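PDB 2XFV: regulatory protein SWI6 from Saccharomyces cerevisiae, which acts, here represented by its amino-terminal domain, as the shared regulatory subunit of the yeast transcription complexes SBF and MBF, which drive cell-cycle-dependent gene expression. Local coordinates for residues L2-R7 with P16-R21; R7-H12 with F96-D101; F28-F33 with G77-E82; F33-Q38 with S53-E58. All coordinates share one frame; numbering follows the deposited sequence. Where two conformers were deposited one is given.

Contact 1. Residues L2-R7 with P16-R21; sequences LEEVVR and PLTLTR
E3 and R21 meet side by side, the guanidinium turning two N-H groups onto one carboxylate oxygen: R21 NE lies 2.9 Å from E3 OE1 and R21 NH1 3.0 Å from that atom. Both donors come from the same side of the carboxylate plane, well above it, while OE1 stays in the guanidinium plane. A bend at chi3 (79°) turns NE of R21 toward the carboxylate of E3. On the other face, T20 OG1 donates to E4 OE1 at 2.7 Å, and T18 CG2 packs on E4 CG at 3.4 Å. These pairs hang on an antiparallel beta hairpin, strands 2-9 and 15-22, in which E3-R21, V5-L19 and R7-L17 are hydrogen-bonded pairs; R21 N to E3 O is 2.8 Å. Branched V5 suits the extended backbone, and its CG1 rests on L19 CB at 3.8 Å, on the same face as E3 and R21. Farther out, L19 continues onto F28, F33 and F99, and F105 of the second subunit packs on E3, V5 and R21.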
loop_
_atom_site.group_PDB
_atom_site.type_symbol
_atom_site.label_atom_id
_atom_site.label_comp_id
_atom_site.label_asym_id
_atom_site.label_seq_id
_atom_site.Cartn_x
_atom_site.Cartn_y
_atom_site.Cartn_z
ATOM N N LEU A 2 18.776 13.103 -7.053
ATOM C CA LEU A 2 18.326 11.734 -6.758
ATOM C C LEU A 2 18.153 11.554 -5.250
ATOM O O LEU A 2 18.967 12.047 -4.462
ATOM C CB LEU A 2 19.331 10.706 -7.300
ATOM C CG LEU A 2 19.524 10.663 -8.820
ATOM C CD1 LEU A 2 20.576 9.641 -9.199
ATOM C CD2 LEU A 2 18.224 10.345 -9.533
ATOM N N GLU A 3 17.075 10.880 -4.857
ATOM C CA GLU A 3 16.802 10.569 -3.456
ATOM C C GLU A 3 16.704 9.061 -3.387
ATOM O O GLU A 3 16.178 8.432 -4.301
ATOM C CB GLU A 3 15.465 11.188 -3.025
ATOM C CG GLU A 3 15.465 12.718 -3.055
ATOM C CD GLU A 3 14.070 13.334 -2.935
ATOM O OE1 GLU A 3 13.061 12.596 -2.872
ATOM O OE2 GLU A 3 13.987 14.575 -2.908
ATOM N N GLU A 4 17.186 8.458 -2.311
ATOM C CA GLU A 4 17.259 7.006 -2.323
ATOM C C GLU A 4 17.031 6.363 -0.955
ATOM O O GLU A 4 17.492 6.877 0.056
ATOM C CB GLU A 4 18.624 6.606 -2.882
ATOM C CG GLU A 4 18.735 5.169 -3.280
ATOM C CD GLU A 4 19.946 4.923 -4.153
ATOM O OE1 GLU A 4 19.832 5.097 -5.383
ATOM O OE2 GLU A 4 21.010 4.565 -3.607
ATOM N N VAL A 5 16.300 5.251 -0.942
ATOM C CA VAL A 5 16.172 4.437 0.263
ATOM C C VAL A 5 16.337 2.976 -0.136
ATOM O O VAL A 5 15.850 2.545 -1.180
ATOM C CB VAL A 5 14.809 4.642 0.970
ATOM C CG1 VAL A 5 13.664 4.318 0.030
ATOM C CG2 VAL A 5 14.724 3.787 2.228
ATOM N N VAL A 6 17.055 2.221 0.684
ATOM C CA VAL A 6 17.225 0.793 0.409
ATOM C C VAL A 6 16.792 -0.057 1.598
ATOM O O VAL A 6 17.035 0.299 2.754
ATOM C CB VAL A 6 18.681 0.438 0.001
ATOM C CG1 VAL A 6 19.654 0.739 1.131
ATOM C CG2 VAL A 6 18.782 -1.024 -0.418
ATOM N N ARG A 7 16.142 -1.180 1.308
ATOM C CA ARG A 7 15.767 -2.144 2.332
ATOM C C ARG A 7 16.174 -3.529 1.842
ATOM O O ARG A 7 16.395 -3.717 0.649
ATOM C CB ARG A 7 14.258 -2.077 2.586
ATOM C CG ARG A 7 13.792 -0.742 3.158
ATOM C CD ARG A 7 14.221 -0.611 4.625
ATOM N NE ARG A 7 14.615 0.754 4.977
ATOM C CZ ARG A 7 13.756 1.719 5.289
ATOM N NH1 ARG A 7 12.456 1.470 5.289
ATOM N NH2 ARG A 7 14.194 2.931 5.600
ATOM N N PRO A 16 18.445 -6.927 -2.038
ATOM C CA PRO A 16 18.123 -5.507 -1.873
ATOM C C PRO A 16 16.966 -5.043 -2.751
ATOM O O PRO A 16 16.830 -5.468 -3.900
ATOM C CB PRO A 16 19.406 -4.821 -2.347
ATOM C CG PRO A 16 19.903 -5.729 -3.440
ATOM C CD PRO A 16 19.524 -7.140 -3.022
ATOM N N LEU A 17 16.135 -4.160 -2.212
ATOM C CA LEU A 17 15.245 -3.374 -3.058
ATOM C C LEU A 17 15.572 -1.906 -2.822
ATOM O O LEU A 17 15.444 -1.414 -1.699
ATOM C CB LEU A 17 13.756 -3.664 -2.800
ATOM C CG LEU A 17 12.842 -2.808 -3.704
ATOM C CD1 LEU A 17 13.224 -2.945 -5.207
ATOM C CD2 LEU A 17 11.356 -3.126 -3.482
ATOM N N THR A 18 16.025 -1.226 -3.876
ATOM C CA THR A 18 16.355 0.201 -3.804
ATOM C C THR A 18 15.291 1.049 -4.507
ATOM O O THR A 18 14.984 0.829 -5.686
ATOM C CB THR A 18 17.730 0.493 -4.448
ATOM O OG1 THR A 18 18.743 -0.265 -3.776
ATOM C CG2 THR A 18 18.083 1.984 -4.352
ATOM N N LEU A 19 14.716 2.005 -3.781
ATOM C CA LEU A 19 13.867 3.022 -4.402
ATOM C C LEU A 19 14.717 4.260 -4.684
ATOM O O LEU A 19 15.237 4.894 -3.769
ATOM C CB LEU A 19 12.677 3.384 -3.509
ATOM C CG LEU A 19 11.804 2.200 -3.080
ATOM C CD1 LEU A 19 10.596 2.675 -2.250
ATOM C CD2 LEU A 19 11.334 1.396 -4.300
ATOM N N THR A 20 14.867 4.581 -5.961
ATOM C CA THR A 20 15.626 5.744 -6.411
ATOM C C THR A 20 14.654 6.706 -7.083
ATOM O O THR A 20 14.075 6.373 -8.122
ATOM C CB THR A 20 16.734 5.324 -7.415
ATOM O OG1 THR A 20 17.642 4.407 -6.781
ATOM C CG2 THR A 20 17.533 6.551 -7.916
ATOM N N ARG A 21 14.445 7.877 -6.476
ATOM C CA ARG A 21 13.492 8.868 -6.994
ATOM C C ARG A 21 14.214 10.092 -7.585
ATOM O O ARG A 21 15.174 10.585 -6.998
ATOM C CB ARG A 21 12.546 9.336 -5.866
ATOM C CG ARG A 21 11.252 10.023 -6.363
ATOM C CD ARG A 21 10.370 10.538 -5.202
ATOM N NE ARG A 21 10.897 11.797 -4.687
ATOM C CZ ARG A 21 10.397 12.998 -4.964
ATOM N NH1 ARG A 21 10.975 14.084 -4.461
ATOM N NH2 ARG A 21 9.325 13.122 -5.738
#

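Contact 2. Residues R7-H12 with F96-D101; sequences RYLGPH and FGLFQD
R7 and D101 reach toward each other tip to tip in a salt bridge between the hairpin strand 2-9 and the loop after helix 83-92. R7 NH1 points almost straight at D101 OD1, 2.8 Å away with an N-H...O angle of 168°, and R7 NH2 takes D101 OD2 through its syn lone pair at 3.3 Å. The two planes are turned 43° apart, so the end-on grip is not coplanar. R7 NH1 also donates to the backbone, meeting a lone pair of L98 O in the carbonyl plane at 3.2 Å; an arginine suits this place because one nitrogen can serve both a carboxylate and a carbonyl. That carbonyl belongs to a type I beta turn from G97 to Q100, in which G97 O accepts both the backbone N and the side-chain NE2 of Q100. Among apolar contacts, R7 CG sits over a face of the F99 ring, 3.7 Å from its centroid, in a CH-pi contact. A bend at chi2 (-73°) carries CD of R7 off that ring. L98 CD2 packs against R7 CB at 3.7 Å, and L9 CD2 approaches L98 CD2 at 4.3 Å. Replacing R7 with alanine would probably leave D101 and L98 O without these donors and uncover part of the F99 face. The F99 ring also packs on L17, L19 and L90, while Q100 NE2 also bonds E84 of the second subunit.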
loop_
_atom_site.group_PDB
_atom_site.type_symbol
_atom_site.label_atom_id
_atom_site.label_comp_id
_atom_site.label_asym_id
_atom_site.label_seq_id
_atom_site.Cartn_x
_atom_site.Cartn_y
_atom_site.Cartn_z
ATOM N N ARG A 7 16.142 -1.180 1.308
ATOM C CA ARG A 7 15.767 -2.144 2.332
ATOM C C ARG A 7 16.174 -3.529 1.842
ATOM O O ARG A 7 16.395 -3.717 0.649
ATOM C CB ARG A 7 14.258 -2.077 2.586
ATOM C CG ARG A 7 13.792 -0.742 3.158
ATOM C CD ARG A 7 14.221 -0.611 4.625
ATOM N NE ARG A 7 14.615 0.754 4.977
ATOM C CZ ARG A 7 13.756 1.719 5.289
ATOM N NH1 ARG A 7 12.456 1.470 5.289
ATOM N NH2 ARG A 7 14.194 2.931 5.600
ATOM N N TYR A 8 16.274 -4.494 2.751
ATOM C CA TYR A 8 16.757 -5.831 2.402
ATOM C C TYR A 8 15.771 -6.915 2.817
ATOM O O TYR A 8 15.077 -6.782 3.828
ATOM C CB TYR A 8 18.112 -6.101 3.078
ATOM C CG TYR A 8 19.172 -5.111 2.657
ATOM C CD1 TYR A 8 19.992 -5.366 1.561
ATOM C CD2 TYR A 8 19.323 -3.904 3.328
ATOM C CE1 TYR A 8 20.948 -4.447 1.157
ATOM C CE2 TYR A 8 20.281 -2.985 2.936
ATOM C CZ TYR A 8 21.086 -3.260 1.849
ATOM O OH TYR A 8 22.035 -2.341 1.455
ATOM N N LEU A 9 15.727 -7.997 2.049
ATOM C CA LEU A 9 14.902 -9.147 2.419
ATOM C C LEU A 9 15.611 -10.456 2.105
ATOM O O LEU A 9 16.789 -10.463 1.742
ATOM C CB LEU A 9 13.540 -9.093 1.716
ATOM C CG LEU A 9 13.578 -8.919 0.203
ATOM C CD1 LEU A 9 12.595 -9.851 -0.478
ATOM C CD2 LEU A 9 13.293 -7.469 -0.152
ATOM N N GLY A 10 14.891 -11.564 2.240
ATOM C CA GLY A 10 15.493 -12.880 2.111
ATOM C C GLY A 10 16.018 -13.388 3.445
ATOM O O GLY A 10 16.214 -12.612 4.385
ATOM N N PRO A 11 16.267 -14.704 3.531
ATOM C CA PRO A 11 16.633 -15.341 4.802
ATOM C C PRO A 11 17.936 -14.807 5.402
ATOM O O PRO A 11 18.133 -14.921 6.609
ATOM C CB PRO A 11 16.759 -16.829 4.431
ATOM C CG PRO A 11 16.986 -16.852 2.972
ATOM C CD PRO A 11 16.240 -15.663 2.414
ATOM N N HIS A 12 18.798 -14.212 4.583
ATOM C CA HIS A 12 20.051 -13.660 5.088
ATOM C C HIS A 12 20.204 -12.172 4.755
ATOM O O HIS A 12 21.318 -11.651 4.743
ATOM C CB HIS A 12 21.241 -14.457 4.543
ATOM C CG HIS A 12 21.175 -15.919 4.853
ATOM N ND1 HIS A 12 20.803 -16.863 3.920
ATOM C CD2 HIS A 12 21.422 -16.599 5.997
ATOM C CE1 HIS A 12 20.825 -18.060 4.475
ATOM N NE2 HIS A 12 21.199 -17.928 5.735
ATOM N N PHE A 96 5.098 -2.926 0.939
ATOM C CA PHE A 96 4.789 -1.563 1.353
ATOM C C PHE A 96 5.114 -1.353 2.831
ATOM O O PHE A 96 5.639 -0.304 3.220
ATOM C CB PHE A 96 3.341 -1.155 1.066
ATOM C CG PHE A 96 3.071 0.285 1.396
ATOM C CD1 PHE A 96 3.458 1.289 0.525
ATOM C CD2 PHE A 96 2.508 0.643 2.613
ATOM C CE1 PHE A 96 3.238 2.622 0.833
ATOM C CE2 PHE A 96 2.287 1.972 2.930
ATOM C CZ PHE A 96 2.649 2.964 2.035
ATOM N N GLY A 97 4.805 -2.355 3.644
ATOM C CA GLY A 97 5.129 -2.319 5.062
ATOM C C GLY A 97 6.618 -2.113 5.288
ATOM O O GLY A 97 7.029 -1.323 6.137
ATOM N N LEU A 98 7.432 -2.820 4.515
ATOM C CA LEU A 98 8.881 -2.731 4.658
ATOM C C LEU A 98 9.392 -1.302 4.429
ATOM O O LEU A 98 10.356 -0.880 5.067
ATOM C CB LEU A 98 9.582 -3.725 3.720
ATOM C CG LEU A 98 11.109 -3.836 3.810
ATOM C CD1 LEU A 98 11.538 -4.349 5.176
ATOM C CD2 LEU A 98 11.647 -4.731 2.705
ATOM N N PHE A 99 8.739 -0.571 3.530
ATOM C CA PHE A 99 9.121 0.805 3.200
ATOM C C PHE A 99 8.211 1.875 3.817
ATOM O O PHE A 99 8.227 3.025 3.378
ATOM C CB PHE A 99 9.147 1.002 1.682
ATOM C CG PHE A 99 10.297 0.311 0.990
ATOM C CD1 PHE A 99 11.474 0.996 0.720
ATOM C CD2 PHE A 99 10.194 -1.017 0.596
ATOM C CE1 PHE A 99 12.537 0.365 0.086
ATOM C CE2 PHE A 99 11.251 -1.656 -0.042
ATOM C CZ PHE A 99 12.424 -0.964 -0.298
ATOM N N GLN A 100 7.436 1.511 4.837
ATOM C CA GLN A 100 6.434 2.429 5.399
ATOM C C GLN A 100 6.975 3.805 5.827
ATOM O O GLN A 100 6.306 4.821 5.636
ATOM C CB GLN A 100 5.648 1.765 6.545
ATOM C CG GLN A 100 6.457 1.437 7.812
ATOM C CD GLN A 100 5.730 0.481 8.772
ATOM O OE1 GLN A 100 4.944 0.910 9.621
ATOM N NE2 GLN A 100 6.008 -0.818 8.647
ATOM N N ASP A 101 8.181 3.845 6.387
ATOM C CA ASP A 101 8.723 5.105 6.885
ATOM C C ASP A 101 9.188 6.037 5.765
ATOM O O ASP A 101 9.528 7.191 6.020
ATOM C CB ASP A 101 9.863 4.864 7.878
ATOM C CG ASP A 101 11.086 4.255 7.225
ATOM O OD1 ASP A 101 10.935 3.603 6.174
ATOM O OD2 ASP A 101 12.201 4.425 7.762
#

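Contact 3. Residues F28-F33 with G77-E82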
loop_
_atom_site.group_PDB
_atom_site.type_symbol
_atom_site.label_atom_id
_atom_site.label_comp_id
_atom_site.label_asym_id
_atom_site.label_seq_id
_atom_site.Cartn_x
_atom_site.Cartn_y
_atom_site.Cartn_z
ATOM N N PHE A 28 10.504 6.925 -10.329
ATOM C CA PHE A 28 11.410 5.975 -9.661
ATOM C C PHE A 28 12.103 5.097 -10.696
ATOM O O PHE A 28 11.505 4.731 -11.694
ATOM C CB PHE A 28 10.611 5.064 -8.710
ATOM C CG PHE A 28 10.072 5.776 -7.499
ATOM C CD1 PHE A 28 10.763 5.726 -6.292
ATOM C CD2 PHE A 28 8.889 6.504 -7.571
ATOM C CE1 PHE A 28 10.266 6.376 -5.161
ATOM C CE2 PHE A 28 8.398 7.172 -6.462
ATOM C CZ PHE A 28 9.079 7.109 -5.254
ATOM N N LEU A 29 13.359 4.731 -10.453
ATOM C CA LEU A 29 14.111 3.937 -11.422
ATOM C C LEU A 29 13.567 2.513 -11.534
ATOM O O LEU A 29 13.443 1.806 -10.526
ATOM C CB LEU A 29 15.594 3.909 -11.007
ATOM C CG LEU A 29 16.662 3.564 -12.037
ATOM C CD1 LEU A 29 16.663 4.566 -13.207
ATOM C CD2 LEU A 29 18.050 3.502 -11.336
ATOM N N LEU A 30 13.258 2.082 -12.760
ATOM C CA LEU A 30 12.663 0.755 -12.979
ATOM C C LEU A 30 13.607 -0.387 -12.619
ATOM O O LEU A 30 13.186 -1.399 -12.049
ATOM C CB LEU A 30 12.235 0.587 -14.443
ATOM C CG LEU A 30 11.728 -0.815 -14.840
ATOM C CD1 LEU A 30 10.415 -1.140 -14.112
ATOM C CD2 LEU A 30 11.548 -0.950 -16.374
ATOM N N LYS A 31 14.884 -0.253 -12.976
ATOM C CA LYS A 31 15.758 -1.433 -12.975
ATOM C C LYS A 31 15.823 -2.146 -11.620
ATOM O O LYS A 31 15.929 -3.379 -11.569
ATOM C CB LYS A 31 17.180 -1.089 -13.444
ATOM C CG LYS A 31 17.927 -0.193 -12.483
ATOM C CD LYS A 31 19.438 -0.419 -12.528
ATOM C CE LYS A 31 20.066 0.171 -13.766
ATOM N NZ LYS A 31 21.547 0.286 -13.622
ATOM N N HIS A 32 15.781 -1.379 -10.527
ATOM C CA HIS A 32 15.861 -1.940 -9.171
ATOM C C HIS A 32 14.766 -2.960 -8.837
ATOM O O HIS A 32 14.951 -3.801 -7.964
ATOM C CB HIS A 32 15.832 -0.825 -8.107
ATOM C CG HIS A 32 17.022 0.088 -8.152
ATOM N ND1 HIS A 32 18.299 -0.364 -8.406
ATOM C CD2 HIS A 32 17.128 1.424 -7.954
ATOM C CE1 HIS A 32 19.141 0.656 -8.372
ATOM N NE2 HIS A 32 18.456 1.753 -8.103
ATOM N N PHE A 33 13.629 -2.868 -9.519
ATOM C CA PHE A 33 12.491 -3.750 -9.264
ATOM C C PHE A 33 12.586 -5.083 -10.003
ATOM O O PHE A 33 11.885 -6.036 -9.658
ATOM C CB PHE A 33 11.180 -3.076 -9.719
ATOM C CG PHE A 33 10.689 -1.989 -8.802
ATOM C CD1 PHE A 33 9.821 -2.288 -7.755
ATOM C CD2 PHE A 33 11.066 -0.663 -9.006
ATOM C CE1 PHE A 33 9.355 -1.284 -6.906
ATOM C CE2 PHE A 33 10.595 0.347 -8.165
ATOM C CZ PHE A 33 9.747 0.033 -7.117
ATOM N N GLY A 77 18.018 7.273 -22.220
ATOM C CA GLY A 77 17.320 6.028 -22.497
ATOM C C GLY A 77 17.033 5.150 -21.287
ATOM O O GLY A 77 16.503 4.051 -21.448
ATOM N N GLU A 78 17.386 5.599 -20.081
ATOM C CA GLU A 78 17.081 4.860 -18.837
ATOM C C GLU A 78 15.584 4.939 -18.555
ATOM O O GLU A 78 14.949 5.973 -18.839
ATOM C CB GLU A 78 17.868 5.408 -17.616
ATOM C CG GLU A 78 19.113 4.598 -17.192
ATOM C CD GLU A 78 19.634 4.915 -15.764
ATOM O OE1 GLU A 78 19.798 3.970 -14.957
ATOM O OE2 GLU A 78 19.907 6.093 -15.443
ATOM N N LEU A 79 15.033 3.872 -17.978
ATOM C CA LEU A 79 13.589 3.737 -17.770
ATOM C C LEU A 79 13.135 4.016 -16.341
ATOM O O LEU A 79 13.782 3.573 -15.385
ATOM C CB LEU A 79 13.125 2.332 -18.183
ATOM C CG LEU A 79 13.468 1.934 -19.627
ATOM C CD1 LEU A 79 12.905 0.537 -19.920
ATOM C CD2 LEU A 79 12.917 2.972 -20.627
ATOM N N TRP A 80 12.009 4.732 -16.222
ATOM C CA TRP A 80 11.467 5.194 -14.946
ATOM C C TRP A 80 9.966 4.878 -14.849
ATOM O O TRP A 80 9.291 4.760 -15.876
ATOM C CB TRP A 80 11.677 6.713 -14.825
ATOM C CG TRP A 80 13.146 7.120 -14.827
ATOM C CD1 TRP A 80 13.962 7.261 -15.926
ATOM C CD2 TRP A 80 13.943 7.471 -13.683
ATOM N NE1 TRP A 80 15.242 7.651 -15.522
ATOM C CE2 TRP A 80 15.244 7.803 -14.158
ATOM C CE3 TRP A 80 13.681 7.557 -12.303
ATOM C CZ2 TRP A 80 16.284 8.191 -13.293
ATOM C CZ3 TRP A 80 14.721 7.942 -11.443
ATOM C CH2 TRP A 80 16.002 8.265 -11.947
ATOM N N ILE A 81 9.443 4.754 -13.628
ATOM C CA ILE A 81 8.001 4.539 -13.437
ATOM C C ILE A 81 7.360 5.628 -12.571
ATOM O O ILE A 81 8.043 6.296 -11.799
ATOM C CB ILE A 81 7.691 3.155 -12.811
ATOM C CG1 ILE A 81 8.352 3.019 -11.427
ATOM C CG2 ILE A 81 8.116 2.039 -13.773
ATOM C CD1 ILE A 81 7.944 1.714 -10.662
ATOM N N GLU A 82 6.043 5.806 -12.700
ATOM C CA GLU A 82 5.341 6.814 -11.907
ATOM C C GLU A 82 5.253 6.427 -10.436
ATOM O O GLU A 82 5.338 5.255 -10.094
ATOM C CB GLU A 82 3.929 7.042 -12.460
ATOM C CG GLU A 82 3.948 7.473 -13.917
ATOM C CD GLU A 82 2.884 8.483 -14.260
ATOM O OE1 GLU A 82 1.691 8.195 -14.023
ATOM O OE2 GLU A 82 3.247 9.563 -14.780
HETATM O O HOH W 1 15.733 1.666 -14.982
#
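A short antiparallel beta ladder joins strand 28-29 to strand 79-81, the centre of a three-stranded sheet. F28 and I81 form its hydrogen-bonded pair, I81 N lying 2.8 Å from F28 O; beyond the ladder L30 N bonds L79 O at 3.1 Å. A water bridges K31 N and L79 O, so this carbonyl serves two partners where strand 28-29 gives way to a 3-10 segment. In the non-hydrogen-bonded pair L29-W80, L29 CD1 lies over a face of the indole, 3.7 Å from the centroid of its six-membered ring; CG anti to the backbone N (chi1 -160°) sets the branch point for this reach. An alanine in place of W80 would probably leave L29 CD1 without its flat support and D74 without the indole N-H it accepts. On the face of F28, I81 CD1 touches F33 CE2 at 3.9 Å and L30 CD1 packs on I81 CG2. Helix 83-92 lies against F28, F33 and I81, helix 57-67 against L30 and L79, and strand 15-22 bonds through T20 to L29.

Contact 4. Residues F33-Q38 with S53-E58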
loop_
_atom_site.group_PDB
_atom_site.type_symbol
_atom_site.label_atom_id
_atom_site.label_comp_id
_atom_site.label_asym_id
_atom_site.label_seq_id
_atom_site.Cartn_x
_atom_site.Cartn_y
_atom_site.Cartn_z
ATOM N N PHE A 33 13.629 -2.868 -9.519
ATOM C CA PHE A 33 12.491 -3.750 -9.264
ATOM C C PHE A 33 12.586 -5.083 -10.003
ATOM O O PHE A 33 11.885 -6.036 -9.658
ATOM C CB PHE A 33 11.180 -3.076 -9.719
ATOM C CG PHE A 33 10.689 -1.989 -8.802
ATOM C CD1 PHE A 33 9.821 -2.288 -7.755
ATOM C CD2 PHE A 33 11.066 -0.663 -9.006
ATOM C CE1 PHE A 33 9.355 -1.284 -6.906
ATOM C CE2 PHE A 33 10.595 0.347 -8.165
ATOM C CZ PHE A 33 9.747 0.033 -7.117
ATOM N N LEU A 34 13.426 -5.159 -11.031
ATOM C CA LEU A 34 13.325 -6.284 -11.972
ATOM C C LEU A 34 13.665 -7.683 -11.424
ATOM O O LEU A 34 12.942 -8.645 -11.713
ATOM C CB LEU A 34 14.074 -5.991 -13.282
ATOM C CG LEU A 34 13.563 -4.747 -14.025
ATOM C CD1 LEU A 34 14.418 -4.494 -15.273
ATOM C CD2 LEU A 34 12.084 -4.885 -14.401
ATOM N N PRO A 35 14.769 -7.819 -10.661
ATOM C CA PRO A 35 15.050 -9.163 -10.121
ATOM C C PRO A 35 13.913 -9.744 -9.268
ATOM O O PRO A 35 13.540 -10.912 -9.444
ATOM C CB PRO A 35 16.314 -8.944 -9.275
ATOM C CG PRO A 35 17.028 -7.818 -9.988
ATOM C CD PRO A 35 15.911 -6.897 -10.480
ATOM N N ILE A 36 13.368 -8.938 -8.362
ATOM C CA ILE A 36 12.260 -9.376 -7.519
ATOM C C ILE A 36 10.988 -9.615 -8.327
ATOM O O ILE A 36 10.251 -10.564 -8.074
ATOM C CB ILE A 36 12.005 -8.369 -6.369
ATOM C CG1 ILE A 36 13.111 -8.511 -5.307
ATOM C CG2 ILE A 36 10.636 -8.587 -5.741
ATOM C CD1 ILE A 36 13.155 -7.359 -4.312
ATOM N N LEU A 37 10.732 -8.756 -9.306
ATOM C CA LEU A 37 9.536 -8.908 -10.135
ATOM C C LEU A 37 9.565 -10.194 -10.957
ATOM O O LEU A 37 8.538 -10.866 -11.116
ATOM C CB LEU A 37 9.351 -7.685 -11.049
ATOM C CG LEU A 37 8.038 -7.601 -11.843
ATOM C CD1 LEU A 37 6.811 -7.647 -10.921
ATOM C CD2 LEU A 37 8.010 -6.325 -12.707
ATOM N N GLN A 38 10.735 -10.528 -11.499
ATOM C CA GLN A 38 10.898 -11.773 -12.252
ATOM C C GLN A 38 10.668 -13.005 -11.366
ATOM O O GLN A 38 9.991 -13.969 -11.769
ATOM C CB GLN A 38 12.295 -11.826 -12.905
ATOM C CG GLN A 38 12.559 -13.090 -13.741
ATOM C CD GLN A 38 11.693 -13.169 -14.989
ATOM O OE1 GLN A 38 10.947 -14.134 -15.185
ATOM N NE2 GLN A 38 11.782 -12.153 -15.838
ATOM N N SER A 53 21.269 -12.734 -10.060
ATOM C CA SER A 53 20.618 -12.677 -11.361
ATOM C C SER A 53 20.146 -11.274 -11.702
ATOM O O SER A 53 19.726 -10.514 -10.823
ATOM C CB SER A 53 19.429 -13.639 -11.412
ATOM O OG SER A 53 18.269 -13.041 -10.856
ATOM N N PHE A 54 20.215 -10.926 -12.983
ATOM C CA PHE A 54 19.536 -9.734 -13.454
ATOM C C PHE A 54 18.891 -9.936 -14.824
ATOM O O PHE A 54 19.540 -10.375 -15.777
ATOM C CB PHE A 54 20.426 -8.494 -13.444
ATOM C CG PHE A 54 19.637 -7.214 -13.413
ATOM C CD1 PHE A 54 19.067 -6.709 -14.574
ATOM C CD2 PHE A 54 19.423 -6.542 -12.214
ATOM C CE1 PHE A 54 18.316 -5.543 -14.543
ATOM C CE2 PHE A 54 18.672 -5.378 -12.175
ATOM C CZ PHE A 54 18.119 -4.881 -13.334
ATOM N N PRO A 55 17.595 -9.626 -14.909
ATOM C CA PRO A 55 16.777 -9.866 -16.101
ATOM C C PRO A 55 17.342 -9.199 -17.356
ATOM O O PRO A 55 17.743 -8.041 -17.312
ATOM C CB PRO A 55 15.430 -9.247 -15.718
ATOM C CG PRO A 55 15.372 -9.398 -14.231
ATOM C CD PRO A 55 16.786 -9.200 -13.751
ATOM N N THR A 56 17.359 -9.932 -18.465
ATOM C CA THR A 56 17.791 -9.365 -19.736
ATOM C C THR A 56 16.715 -8.426 -20.260
ATOM O O THR A 56 15.595 -8.387 -19.734
ATOM C CB THR A 56 18.018 -10.457 -20.786
ATOM O OG1 THR A 56 16.768 -11.095 -21.087
ATOM C CG2 THR A 56 19.026 -11.495 -20.280
ATOM N N ASP A 57 17.042 -7.663 -21.297
ATOM C CA ASP A 57 16.054 -6.769 -21.893
ATOM C C ASP A 57 14.855 -7.546 -22.431
ATOM O O ASP A 57 13.722 -7.060 -22.403
ATOM C CB ASP A 57 16.682 -5.926 -23.010
ATOM C CG ASP A 57 17.673 -4.892 -22.484
ATOM O OD1 ASP A 57 17.774 -4.716 -21.248
ATOM O OD2 ASP A 57 18.345 -4.245 -23.316
ATOM N N GLU A 58 15.108 -8.748 -22.944
ATOM C CA GLU A 58 14.038 -9.595 -23.473
ATOM C C GLU A 58 13.086 -10.029 -22.359
ATOM O O GLU A 58 11.864 -10.006 -22.526
ATOM C CB GLU A 58 14.607 -10.832 -24.178
ATOM C CG GLU A 58 13.538 -11.754 -24.756
ATOM C CD GLU A 58 14.100 -13.054 -25.310
ATOM O OE1 GLU A 58 15.340 -13.202 -25.360
ATOM O OE2 GLU A 58 13.297 -13.930 -25.698
HETATM O O HOH W 2 15.065 -12.883 -10.548
#
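L34, in the first turn of helix 34-43, turns its side chain toward the 53-58 segment. L34 CB packs against P55 CG at 3.8 Å, and its CD1 reaches the F54 ring at CE1, 4.1 Å away. The first torsion holds CG beside the backbone N (chi1 -59°), setting the branch that carries this methyl. P35 follows in the same turn, where a proline is tolerated because the missing N-H has no helical carbonyl to bond. Its CG and CD approach the F54 ring obliquely: P35 CG is 3.5 Å from F54 CD2, and P35 CD is 3.6 Å from F54 CE2. P35 CG also stands 4.0 Å from P55 CD, so two rigid rings meet, and P55 CD in turn lies over a face of the ring of F54, its own neighbour in sequence. The carbonyl of P35 takes a hydrogen bond from a water, P35 O lying 2.7 Å from it, and the water also bonds S53 OG. One turn on, Q38 adds its aliphatic root, Q38 CB meeting P55 CG at 4.1 Å, while its backbone N bonds L34 O. Beyond P55, T56 N-caps helix 57-67, and R60 and L63 on that helix touch L34 and Q38 respectively. The arrangement is helix-to-loop packing without direct hydrogen bonds, in which a Phe-Pro pair leading into one helix lies against the first turns of another.

Contacts 1 and 2 share R7, whose backbone belongs to the hairpin and whose guanidinium binds the 96-101 loop; F99 packs on V5, L17 and L19, with L19 CD1 3.5 Å from F99 CD1. Contact 3 joins contact 1 along strand 15-22, T20 O lying 2.9 Å from L29 N. F33 lies in segments of contacts 3 and 4, centres about 12 Å apart, but meets the partner segment only in contact 3; its ring touches L19. Contacts 2 and 3, centres about 19 Å apart, lie on opposite sides of the chain's centre. A calcium ion lies about 4 Å from the side chain of L34 in contact 4, whereas contacts 1, 2 and 3 reach the second subunit.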